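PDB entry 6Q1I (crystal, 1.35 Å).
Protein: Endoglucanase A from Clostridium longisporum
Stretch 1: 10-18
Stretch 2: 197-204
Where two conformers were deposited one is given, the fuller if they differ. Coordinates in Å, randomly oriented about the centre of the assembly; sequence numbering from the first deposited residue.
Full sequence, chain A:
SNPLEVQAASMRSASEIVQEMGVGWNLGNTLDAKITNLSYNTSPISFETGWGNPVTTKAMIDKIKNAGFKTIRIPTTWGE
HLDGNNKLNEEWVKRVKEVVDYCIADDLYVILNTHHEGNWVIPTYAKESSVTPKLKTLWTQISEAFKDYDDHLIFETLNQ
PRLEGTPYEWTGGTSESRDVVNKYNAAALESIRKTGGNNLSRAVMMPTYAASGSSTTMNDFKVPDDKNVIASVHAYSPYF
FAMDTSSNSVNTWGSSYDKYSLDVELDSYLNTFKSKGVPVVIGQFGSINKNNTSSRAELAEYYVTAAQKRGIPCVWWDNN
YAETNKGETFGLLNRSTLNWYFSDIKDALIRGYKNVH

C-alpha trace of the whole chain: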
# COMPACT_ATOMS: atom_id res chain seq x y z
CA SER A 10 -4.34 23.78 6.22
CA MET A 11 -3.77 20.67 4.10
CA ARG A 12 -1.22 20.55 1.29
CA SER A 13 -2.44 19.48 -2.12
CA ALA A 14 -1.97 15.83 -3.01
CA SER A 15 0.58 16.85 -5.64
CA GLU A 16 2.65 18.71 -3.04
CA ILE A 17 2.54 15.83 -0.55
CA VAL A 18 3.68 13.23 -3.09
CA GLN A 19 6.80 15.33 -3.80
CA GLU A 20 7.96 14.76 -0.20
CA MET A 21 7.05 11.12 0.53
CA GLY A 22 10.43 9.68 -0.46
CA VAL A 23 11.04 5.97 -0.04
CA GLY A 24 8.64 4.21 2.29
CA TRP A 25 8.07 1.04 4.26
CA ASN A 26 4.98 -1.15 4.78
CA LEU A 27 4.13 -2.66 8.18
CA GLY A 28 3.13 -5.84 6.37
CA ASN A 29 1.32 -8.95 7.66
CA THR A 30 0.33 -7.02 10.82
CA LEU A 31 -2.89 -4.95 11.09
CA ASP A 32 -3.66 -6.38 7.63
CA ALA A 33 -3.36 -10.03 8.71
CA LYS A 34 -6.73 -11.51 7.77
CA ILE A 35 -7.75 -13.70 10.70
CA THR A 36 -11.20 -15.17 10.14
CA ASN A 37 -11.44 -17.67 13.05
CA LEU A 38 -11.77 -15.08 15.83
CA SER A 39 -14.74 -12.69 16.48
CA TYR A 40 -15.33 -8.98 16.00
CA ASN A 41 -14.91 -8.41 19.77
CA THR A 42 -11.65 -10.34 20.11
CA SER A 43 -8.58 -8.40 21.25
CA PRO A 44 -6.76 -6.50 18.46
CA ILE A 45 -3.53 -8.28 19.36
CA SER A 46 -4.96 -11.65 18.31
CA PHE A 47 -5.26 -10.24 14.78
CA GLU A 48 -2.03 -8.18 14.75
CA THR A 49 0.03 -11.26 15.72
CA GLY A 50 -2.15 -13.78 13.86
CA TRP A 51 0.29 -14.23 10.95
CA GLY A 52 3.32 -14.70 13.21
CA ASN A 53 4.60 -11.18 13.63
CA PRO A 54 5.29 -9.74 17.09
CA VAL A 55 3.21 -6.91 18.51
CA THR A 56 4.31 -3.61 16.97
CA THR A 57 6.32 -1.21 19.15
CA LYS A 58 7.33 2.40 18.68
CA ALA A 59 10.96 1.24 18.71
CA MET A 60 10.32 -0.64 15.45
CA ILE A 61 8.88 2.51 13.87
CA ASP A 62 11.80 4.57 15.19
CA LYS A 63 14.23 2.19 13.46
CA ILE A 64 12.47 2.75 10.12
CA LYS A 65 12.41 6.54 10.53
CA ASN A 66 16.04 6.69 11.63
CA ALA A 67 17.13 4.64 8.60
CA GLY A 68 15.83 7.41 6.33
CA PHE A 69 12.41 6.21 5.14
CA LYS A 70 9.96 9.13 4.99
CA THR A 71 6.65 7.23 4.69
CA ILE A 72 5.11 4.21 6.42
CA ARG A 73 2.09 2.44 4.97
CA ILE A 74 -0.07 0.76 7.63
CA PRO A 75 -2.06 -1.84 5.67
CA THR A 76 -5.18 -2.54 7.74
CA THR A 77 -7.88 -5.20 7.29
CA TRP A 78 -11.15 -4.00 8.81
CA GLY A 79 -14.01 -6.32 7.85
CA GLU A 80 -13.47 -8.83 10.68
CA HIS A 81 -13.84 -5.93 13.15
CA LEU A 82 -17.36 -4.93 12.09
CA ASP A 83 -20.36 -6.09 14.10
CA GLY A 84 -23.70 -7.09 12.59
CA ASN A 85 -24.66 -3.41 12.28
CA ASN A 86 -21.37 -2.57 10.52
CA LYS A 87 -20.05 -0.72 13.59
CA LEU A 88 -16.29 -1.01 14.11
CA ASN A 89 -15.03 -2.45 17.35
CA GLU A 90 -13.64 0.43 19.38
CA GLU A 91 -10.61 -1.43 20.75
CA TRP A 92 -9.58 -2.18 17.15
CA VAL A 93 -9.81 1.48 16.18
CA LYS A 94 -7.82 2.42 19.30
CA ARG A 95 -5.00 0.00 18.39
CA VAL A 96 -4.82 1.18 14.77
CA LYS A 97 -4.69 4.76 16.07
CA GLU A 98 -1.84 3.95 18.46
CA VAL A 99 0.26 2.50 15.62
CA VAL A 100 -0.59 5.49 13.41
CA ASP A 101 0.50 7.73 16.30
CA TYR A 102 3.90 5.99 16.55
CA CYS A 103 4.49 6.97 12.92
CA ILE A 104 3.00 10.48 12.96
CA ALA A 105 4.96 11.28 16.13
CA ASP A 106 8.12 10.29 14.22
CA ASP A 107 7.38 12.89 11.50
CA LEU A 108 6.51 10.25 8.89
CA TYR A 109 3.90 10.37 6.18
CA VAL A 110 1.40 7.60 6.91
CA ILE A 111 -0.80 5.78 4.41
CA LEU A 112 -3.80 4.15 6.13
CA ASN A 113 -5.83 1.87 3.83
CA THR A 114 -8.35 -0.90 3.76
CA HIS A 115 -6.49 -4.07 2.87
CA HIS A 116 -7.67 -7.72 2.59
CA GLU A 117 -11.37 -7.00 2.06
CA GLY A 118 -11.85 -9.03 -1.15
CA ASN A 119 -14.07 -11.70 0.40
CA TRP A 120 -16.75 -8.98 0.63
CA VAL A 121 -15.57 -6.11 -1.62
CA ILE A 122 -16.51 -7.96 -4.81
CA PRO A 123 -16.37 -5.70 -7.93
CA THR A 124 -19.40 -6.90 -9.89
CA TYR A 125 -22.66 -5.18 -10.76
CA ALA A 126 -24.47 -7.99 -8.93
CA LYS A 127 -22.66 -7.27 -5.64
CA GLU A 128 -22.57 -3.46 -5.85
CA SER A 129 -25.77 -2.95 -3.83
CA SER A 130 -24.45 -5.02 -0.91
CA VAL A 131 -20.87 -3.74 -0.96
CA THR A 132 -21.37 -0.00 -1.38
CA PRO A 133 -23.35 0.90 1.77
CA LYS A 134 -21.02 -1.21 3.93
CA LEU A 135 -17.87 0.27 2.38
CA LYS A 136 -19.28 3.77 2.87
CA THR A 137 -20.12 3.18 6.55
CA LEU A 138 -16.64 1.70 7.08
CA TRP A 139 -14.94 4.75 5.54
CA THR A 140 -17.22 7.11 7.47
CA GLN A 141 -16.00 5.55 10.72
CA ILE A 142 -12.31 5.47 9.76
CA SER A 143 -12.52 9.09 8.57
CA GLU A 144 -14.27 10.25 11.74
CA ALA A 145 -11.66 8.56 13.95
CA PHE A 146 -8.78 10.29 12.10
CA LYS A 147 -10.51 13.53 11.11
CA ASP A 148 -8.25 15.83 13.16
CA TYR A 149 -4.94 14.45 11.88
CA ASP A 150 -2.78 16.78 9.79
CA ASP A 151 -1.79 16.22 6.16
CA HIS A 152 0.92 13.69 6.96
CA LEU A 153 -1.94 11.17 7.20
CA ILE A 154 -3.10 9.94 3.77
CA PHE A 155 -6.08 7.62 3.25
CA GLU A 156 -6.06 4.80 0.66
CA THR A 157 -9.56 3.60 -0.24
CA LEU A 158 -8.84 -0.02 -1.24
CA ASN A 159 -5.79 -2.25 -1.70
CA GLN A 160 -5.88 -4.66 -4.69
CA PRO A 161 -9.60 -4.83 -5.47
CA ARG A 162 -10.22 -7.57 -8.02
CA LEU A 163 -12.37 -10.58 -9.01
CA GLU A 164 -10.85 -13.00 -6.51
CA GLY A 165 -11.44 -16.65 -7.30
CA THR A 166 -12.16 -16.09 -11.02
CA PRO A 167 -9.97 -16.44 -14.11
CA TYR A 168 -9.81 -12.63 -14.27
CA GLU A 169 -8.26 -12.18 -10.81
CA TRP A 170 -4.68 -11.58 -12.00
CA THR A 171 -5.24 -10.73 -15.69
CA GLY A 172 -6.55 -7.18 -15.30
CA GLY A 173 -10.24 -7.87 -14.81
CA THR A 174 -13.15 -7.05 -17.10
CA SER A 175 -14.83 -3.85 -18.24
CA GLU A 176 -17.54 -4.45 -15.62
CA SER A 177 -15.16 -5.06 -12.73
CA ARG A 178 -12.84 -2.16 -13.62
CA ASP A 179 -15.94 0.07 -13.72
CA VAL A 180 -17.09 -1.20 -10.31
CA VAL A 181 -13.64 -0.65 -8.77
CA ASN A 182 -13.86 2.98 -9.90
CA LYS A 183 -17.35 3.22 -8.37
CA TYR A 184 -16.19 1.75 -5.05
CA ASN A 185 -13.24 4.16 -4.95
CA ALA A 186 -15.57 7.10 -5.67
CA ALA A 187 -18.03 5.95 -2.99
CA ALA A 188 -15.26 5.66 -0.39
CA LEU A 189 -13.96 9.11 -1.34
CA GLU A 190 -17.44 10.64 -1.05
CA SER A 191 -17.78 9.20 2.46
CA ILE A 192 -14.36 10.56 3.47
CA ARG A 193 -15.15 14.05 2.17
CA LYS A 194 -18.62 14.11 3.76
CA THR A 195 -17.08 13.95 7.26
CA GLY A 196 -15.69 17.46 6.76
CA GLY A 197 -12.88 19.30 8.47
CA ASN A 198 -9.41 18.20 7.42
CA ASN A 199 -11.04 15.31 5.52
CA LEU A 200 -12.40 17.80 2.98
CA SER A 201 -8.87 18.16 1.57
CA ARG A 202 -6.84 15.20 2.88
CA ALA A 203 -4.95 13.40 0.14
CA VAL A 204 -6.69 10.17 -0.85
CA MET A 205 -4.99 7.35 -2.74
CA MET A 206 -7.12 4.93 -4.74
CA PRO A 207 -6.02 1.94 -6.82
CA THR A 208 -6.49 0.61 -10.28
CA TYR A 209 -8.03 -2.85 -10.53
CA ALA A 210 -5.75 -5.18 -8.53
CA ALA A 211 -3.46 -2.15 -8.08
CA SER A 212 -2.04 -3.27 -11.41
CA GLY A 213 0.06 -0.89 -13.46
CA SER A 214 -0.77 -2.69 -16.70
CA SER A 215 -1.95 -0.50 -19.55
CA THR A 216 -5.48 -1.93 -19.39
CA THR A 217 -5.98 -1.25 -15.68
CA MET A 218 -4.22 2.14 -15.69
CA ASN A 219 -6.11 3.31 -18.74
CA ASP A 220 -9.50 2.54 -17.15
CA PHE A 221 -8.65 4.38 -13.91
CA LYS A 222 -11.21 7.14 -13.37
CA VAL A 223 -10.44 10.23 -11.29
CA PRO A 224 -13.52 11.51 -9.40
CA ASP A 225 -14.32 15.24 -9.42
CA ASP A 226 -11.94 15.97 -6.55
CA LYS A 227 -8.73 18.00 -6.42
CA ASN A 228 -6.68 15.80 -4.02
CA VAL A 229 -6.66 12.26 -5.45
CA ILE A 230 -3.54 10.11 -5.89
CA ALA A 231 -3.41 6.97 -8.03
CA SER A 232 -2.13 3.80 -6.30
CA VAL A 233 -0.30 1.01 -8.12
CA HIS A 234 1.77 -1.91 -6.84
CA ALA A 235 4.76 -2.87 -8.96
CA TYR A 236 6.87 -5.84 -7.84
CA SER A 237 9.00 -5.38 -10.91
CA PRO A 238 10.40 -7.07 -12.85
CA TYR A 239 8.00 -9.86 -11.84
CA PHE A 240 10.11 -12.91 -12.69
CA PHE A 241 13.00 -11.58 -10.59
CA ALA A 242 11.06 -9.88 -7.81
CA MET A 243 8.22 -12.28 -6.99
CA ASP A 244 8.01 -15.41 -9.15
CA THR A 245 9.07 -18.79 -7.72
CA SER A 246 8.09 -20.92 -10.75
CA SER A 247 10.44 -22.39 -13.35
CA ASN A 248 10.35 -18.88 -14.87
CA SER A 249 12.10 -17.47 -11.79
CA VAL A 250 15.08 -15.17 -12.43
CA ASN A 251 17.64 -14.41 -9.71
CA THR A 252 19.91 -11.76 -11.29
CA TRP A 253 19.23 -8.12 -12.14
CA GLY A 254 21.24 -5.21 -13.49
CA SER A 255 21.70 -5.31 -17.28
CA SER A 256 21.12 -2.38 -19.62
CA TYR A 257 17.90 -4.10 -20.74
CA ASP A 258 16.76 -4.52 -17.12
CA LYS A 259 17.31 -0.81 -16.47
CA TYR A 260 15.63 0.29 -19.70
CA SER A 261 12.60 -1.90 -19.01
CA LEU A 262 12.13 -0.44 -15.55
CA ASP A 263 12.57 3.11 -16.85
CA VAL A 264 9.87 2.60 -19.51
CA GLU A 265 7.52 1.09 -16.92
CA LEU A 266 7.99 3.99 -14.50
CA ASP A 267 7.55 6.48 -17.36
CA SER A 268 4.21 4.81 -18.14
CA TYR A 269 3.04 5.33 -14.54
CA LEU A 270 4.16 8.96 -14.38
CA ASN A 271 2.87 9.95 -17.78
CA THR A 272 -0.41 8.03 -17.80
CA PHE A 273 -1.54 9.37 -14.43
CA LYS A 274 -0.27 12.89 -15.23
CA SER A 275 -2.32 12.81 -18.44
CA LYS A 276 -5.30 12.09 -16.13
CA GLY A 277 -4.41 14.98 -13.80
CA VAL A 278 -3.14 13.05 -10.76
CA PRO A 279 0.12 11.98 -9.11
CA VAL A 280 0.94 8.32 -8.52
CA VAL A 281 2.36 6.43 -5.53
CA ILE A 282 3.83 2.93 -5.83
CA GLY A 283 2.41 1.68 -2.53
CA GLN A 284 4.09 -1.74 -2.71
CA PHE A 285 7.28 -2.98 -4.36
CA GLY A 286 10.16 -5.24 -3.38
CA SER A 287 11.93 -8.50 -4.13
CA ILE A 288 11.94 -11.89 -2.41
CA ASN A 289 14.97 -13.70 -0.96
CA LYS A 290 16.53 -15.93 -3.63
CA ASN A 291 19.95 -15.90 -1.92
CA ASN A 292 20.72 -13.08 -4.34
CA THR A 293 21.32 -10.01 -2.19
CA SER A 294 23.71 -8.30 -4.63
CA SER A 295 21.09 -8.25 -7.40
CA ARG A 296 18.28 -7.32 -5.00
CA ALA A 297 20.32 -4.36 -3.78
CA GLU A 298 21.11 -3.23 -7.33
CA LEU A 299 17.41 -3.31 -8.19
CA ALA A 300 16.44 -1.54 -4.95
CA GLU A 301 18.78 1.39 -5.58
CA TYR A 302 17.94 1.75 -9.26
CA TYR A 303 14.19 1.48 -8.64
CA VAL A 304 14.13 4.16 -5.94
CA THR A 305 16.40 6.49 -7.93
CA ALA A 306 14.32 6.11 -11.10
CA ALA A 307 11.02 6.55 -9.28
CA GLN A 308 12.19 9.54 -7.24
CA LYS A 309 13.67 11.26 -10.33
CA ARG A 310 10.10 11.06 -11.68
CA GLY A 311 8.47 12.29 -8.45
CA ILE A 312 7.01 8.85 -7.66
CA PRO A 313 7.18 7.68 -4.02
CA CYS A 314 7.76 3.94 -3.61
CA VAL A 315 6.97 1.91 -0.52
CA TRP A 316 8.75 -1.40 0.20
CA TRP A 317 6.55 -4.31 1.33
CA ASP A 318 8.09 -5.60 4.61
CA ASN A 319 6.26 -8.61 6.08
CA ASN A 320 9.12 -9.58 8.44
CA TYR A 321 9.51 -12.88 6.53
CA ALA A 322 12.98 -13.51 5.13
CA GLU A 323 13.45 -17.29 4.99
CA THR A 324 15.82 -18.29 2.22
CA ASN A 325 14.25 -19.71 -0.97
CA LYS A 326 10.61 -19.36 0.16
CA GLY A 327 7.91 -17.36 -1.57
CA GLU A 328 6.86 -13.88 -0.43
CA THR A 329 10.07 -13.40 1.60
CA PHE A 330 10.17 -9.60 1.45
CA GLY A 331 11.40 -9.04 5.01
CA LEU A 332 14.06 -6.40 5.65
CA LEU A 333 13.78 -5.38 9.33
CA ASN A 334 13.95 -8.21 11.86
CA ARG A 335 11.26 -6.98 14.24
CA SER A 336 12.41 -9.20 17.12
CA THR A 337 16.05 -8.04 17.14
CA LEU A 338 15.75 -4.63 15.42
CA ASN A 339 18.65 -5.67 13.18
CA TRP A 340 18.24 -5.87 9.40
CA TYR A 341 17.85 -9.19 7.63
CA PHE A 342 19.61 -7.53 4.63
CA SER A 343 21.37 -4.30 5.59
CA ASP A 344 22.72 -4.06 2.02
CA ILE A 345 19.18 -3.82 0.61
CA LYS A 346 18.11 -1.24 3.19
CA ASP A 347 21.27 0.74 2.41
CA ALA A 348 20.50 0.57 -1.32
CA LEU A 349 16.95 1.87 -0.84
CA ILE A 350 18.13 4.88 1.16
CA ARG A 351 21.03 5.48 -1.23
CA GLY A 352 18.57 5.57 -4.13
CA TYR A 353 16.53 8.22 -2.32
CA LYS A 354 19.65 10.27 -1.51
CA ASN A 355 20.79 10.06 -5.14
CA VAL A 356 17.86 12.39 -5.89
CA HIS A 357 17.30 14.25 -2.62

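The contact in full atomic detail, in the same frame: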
# COMPACT_ATOMS: atom_id res chain seq x y z
N SER A 10 -4.11 24.00 7.64
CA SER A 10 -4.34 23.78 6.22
C SER A 10 -3.73 22.47 5.75
O SER A 10 -2.80 21.96 6.35
CB SER A 10 -3.74 24.94 5.42
OG SER A 10 -4.49 26.11 5.64
N MET A 11 -4.25 21.92 4.66
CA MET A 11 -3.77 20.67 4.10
C MET A 11 -3.10 20.96 2.76
O MET A 11 -3.67 21.67 1.92
CB MET A 11 -4.92 19.70 3.89
CG MET A 11 -5.84 19.52 5.10
SD MET A 11 -5.08 18.62 6.46
CE MET A 11 -5.26 16.95 5.86
N ARG A 12 -1.89 20.43 2.58
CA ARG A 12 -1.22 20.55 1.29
C ARG A 12 -2.01 19.79 0.22
O ARG A 12 -2.73 18.83 0.51
CB ARG A 12 0.19 19.96 1.37
CG ARG A 12 1.24 20.90 1.96
CD ARG A 12 2.53 20.17 2.22
NE ARG A 12 2.39 19.21 3.31
CZ ARG A 12 3.36 18.43 3.76
NH1 ARG A 12 4.56 18.46 3.20
NH2 ARG A 12 3.12 17.59 4.76
N SER A 13 -1.86 20.22 -1.02
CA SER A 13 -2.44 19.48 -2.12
C SER A 13 -1.79 18.10 -2.24
O SER A 13 -0.64 17.89 -1.82
CB SER A 13 -2.23 20.21 -3.43
OG SER A 13 -0.87 20.15 -3.80
N ALA A 14 -2.52 17.17 -2.83
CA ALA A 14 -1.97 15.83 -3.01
C ALA A 14 -0.68 15.89 -3.82
O ALA A 14 0.27 15.15 -3.53
CB ALA A 14 -3.00 14.94 -3.70
N SER A 15 -0.62 16.76 -4.82
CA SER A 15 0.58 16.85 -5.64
C SER A 15 1.77 17.31 -4.82
O SER A 15 2.89 16.82 -5.00
CB SER A 15 0.34 17.77 -6.84
OG SER A 15 -0.64 17.21 -7.70
N GLU A 16 1.56 18.25 -3.89
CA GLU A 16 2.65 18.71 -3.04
C GLU A 16 3.12 17.60 -2.11
O GLU A 16 4.33 17.41 -1.91
CB GLU A 16 2.17 19.90 -2.20
CG GLU A 16 1.85 21.18 -2.96
CD GLU A 16 1.21 22.26 -2.07
OE1 GLU A 16 1.95 23.13 -1.57
OE2 GLU A 16 -0.02 22.23 -1.85
N ILE A 17 2.18 16.87 -1.52
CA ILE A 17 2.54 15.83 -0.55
C ILE A 17 3.37 14.74 -1.22
O ILE A 17 4.38 14.28 -0.67
CB ILE A 17 1.26 15.27 0.10
CG1 ILE A 17 0.64 16.34 1.02
CG2 ILE A 17 1.55 13.97 0.87
CD1 ILE A 17 -0.81 16.07 1.41
N VAL A 18 2.97 14.32 -2.42
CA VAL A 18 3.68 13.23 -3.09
C VAL A 18 5.14 13.61 -3.34
O VAL A 18 6.03 12.74 -3.33
CB VAL A 18 2.92 12.83 -4.37
CG1 VAL A 18 3.72 11.92 -5.24
CG2 VAL A 18 1.61 12.16 -4.02
N GLY A 197 -14.12 18.92 7.84
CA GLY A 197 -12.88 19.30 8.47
C GLY A 197 -11.69 19.01 7.58
O GLY A 197 -11.73 19.23 6.36
N ASN A 198 -10.61 18.51 8.19
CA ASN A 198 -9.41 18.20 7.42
C ASN A 198 -9.68 17.15 6.34
O ASN A 198 -8.93 17.07 5.36
CB ASN A 198 -8.31 17.67 8.34
CG ASN A 198 -7.71 18.76 9.22
OD1 ASN A 198 -8.08 19.94 9.13
ND2 ASN A 198 -6.79 18.37 10.08
N ASN A 199 -10.73 16.34 6.51
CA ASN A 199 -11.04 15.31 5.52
C ASN A 199 -11.64 15.89 4.25
O ASN A 199 -11.78 15.15 3.27
CB ASN A 199 -11.97 14.25 6.11
CG ASN A 199 -11.29 13.42 7.18
OD1 ASN A 199 -10.06 13.33 7.25
ND2 ASN A 199 -12.10 12.79 8.01
N LEU A 200 -11.99 17.18 4.23
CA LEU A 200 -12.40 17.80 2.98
C LEU A 200 -11.27 17.85 1.97
O LEU A 200 -11.52 17.80 0.76
CB LEU A 200 -12.87 19.23 3.24
CG LEU A 200 -14.21 19.43 3.95
CD1 LEU A 200 -14.39 20.88 4.36
CD2 LEU A 200 -15.35 18.97 3.07
N SER A 201 -10.02 17.95 2.44
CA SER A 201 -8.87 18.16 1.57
C SER A 201 -7.75 17.14 1.73
O SER A 201 -6.78 17.20 0.98
CB SER A 201 -8.29 19.56 1.81
OG SER A 201 -9.29 20.53 1.64
N ARG A 202 -7.86 16.22 2.69
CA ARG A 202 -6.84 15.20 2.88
C ARG A 202 -6.57 14.47 1.57
O ARG A 202 -7.49 14.11 0.84
CB ARG A 202 -7.32 14.19 3.92
CG ARG A 202 -6.26 13.17 4.34
CD ARG A 202 -6.73 12.18 5.40
NE ARG A 202 -7.34 12.87 6.53
CZ ARG A 202 -6.66 13.56 7.44
NH1 ARG A 202 -5.33 13.62 7.40
NH2 ARG A 202 -7.31 14.20 8.40
N ALA A 203 -5.30 14.20 1.31
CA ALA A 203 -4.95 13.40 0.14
C ALA A 203 -5.53 12.00 0.28
O ALA A 203 -5.44 11.38 1.35
CB ALA A 203 -3.43 13.32 0.01
N VAL A 204 -6.09 11.49 -0.81
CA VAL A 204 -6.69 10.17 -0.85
C VAL A 204 -6.14 9.40 -2.03
O VAL A 204 -6.34 9.79 -3.19
CB VAL A 204 -8.23 10.22 -0.90
CG1 VAL A 204 -8.81 8.81 -1.00
CG2 VAL A 204 -8.79 10.94 0.32
O HOH W 1 -5.27 19.90 0.12
O HOH W 2 -4.09 16.60 -0.19

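Stretch 2 meets the segment that leads into an early helix of the chain, and no direct hydrogen bond joins the two. Side-chain packing and two waters make the contact. At its start, Gly 197 lies beyond reach of stretch 1. Its phi of 58° and psi of -140° fall in a region that glycine, lacking a CB, adopts most readily, and Gly 197 O accepts a hydrogen bond from Leu 200 N (3.0 Å), which helps close the turn.

Asn 198 is the first residue to touch stretch 1. The sulfur of Met 11 lies 3.8 Å from its side chain (Met 11 SD to Asn 198 CG), and Met 11 CE comes to 3.7 Å from Asn 198 O. Asn 198 O also accepts from Ser 201 N at 3.2 Å and, weakly, from Arg 202 N at 3.0 Å, so the methionine packs against a folded turn. Methionine suits the place because its long, flexible chain, with all three chi angles in m, can follow an uneven, partly polar surface.

Asn 199 makes no contact across the interface but serves it indirectly. Asn 199 OD1 accepts from Arg 202 NE (2.9 Å) and Arg 202 NH2 (3.1 Å), a fork that helps hold the guanidinium in position. Leu 200 stays exposed and clear of stretch 1.

Ser 201 points its CB toward Met 11, with Ser 201 CB and Met 11 CB 4.0 Å apart; a small side chain fits this close approach. Its carbonyl matters as much, because both waters lie beside it. Water 1 lies 3.0 Å from Met 11 O and 3.2 Å from Ser 201 O, placed to donate to either. Water 2 donates to both Ser 201 O (3.0 Å) and Arg 12 O (2.7 Å). Two carbonyls cannot hydrogen-bond to each other, as neither has a proton to give, so a water that donates to both, as water 2 does, is a natural link.

Arg 202 directs its CA-to-CB bond away from stretch 1, yet its guanidinium offers one face to Met 11 CE, which lies 3.7 Å from Arg 202 NH1. The flat face of the group accepts a methyl while its edge remains free for hydrogen bonds, here to Asn 199 and elsewhere in the structure.

Ala 203 turns toward the helix. Ala 203 CB lies 4.1 Å from Ala 14 CB and 4.0 Å from Ile 17 CD1, a buried apolar cluster. With methyl groups on both alanines, the backbones come to 5.0 Å between Ala 14 CA and Ala 203 CA. Ser 13 caps this helix, Ser 13 OG accepting from Glu 16 N at 3.1 Å. Val 204, in a strand, points away, and the contact ends.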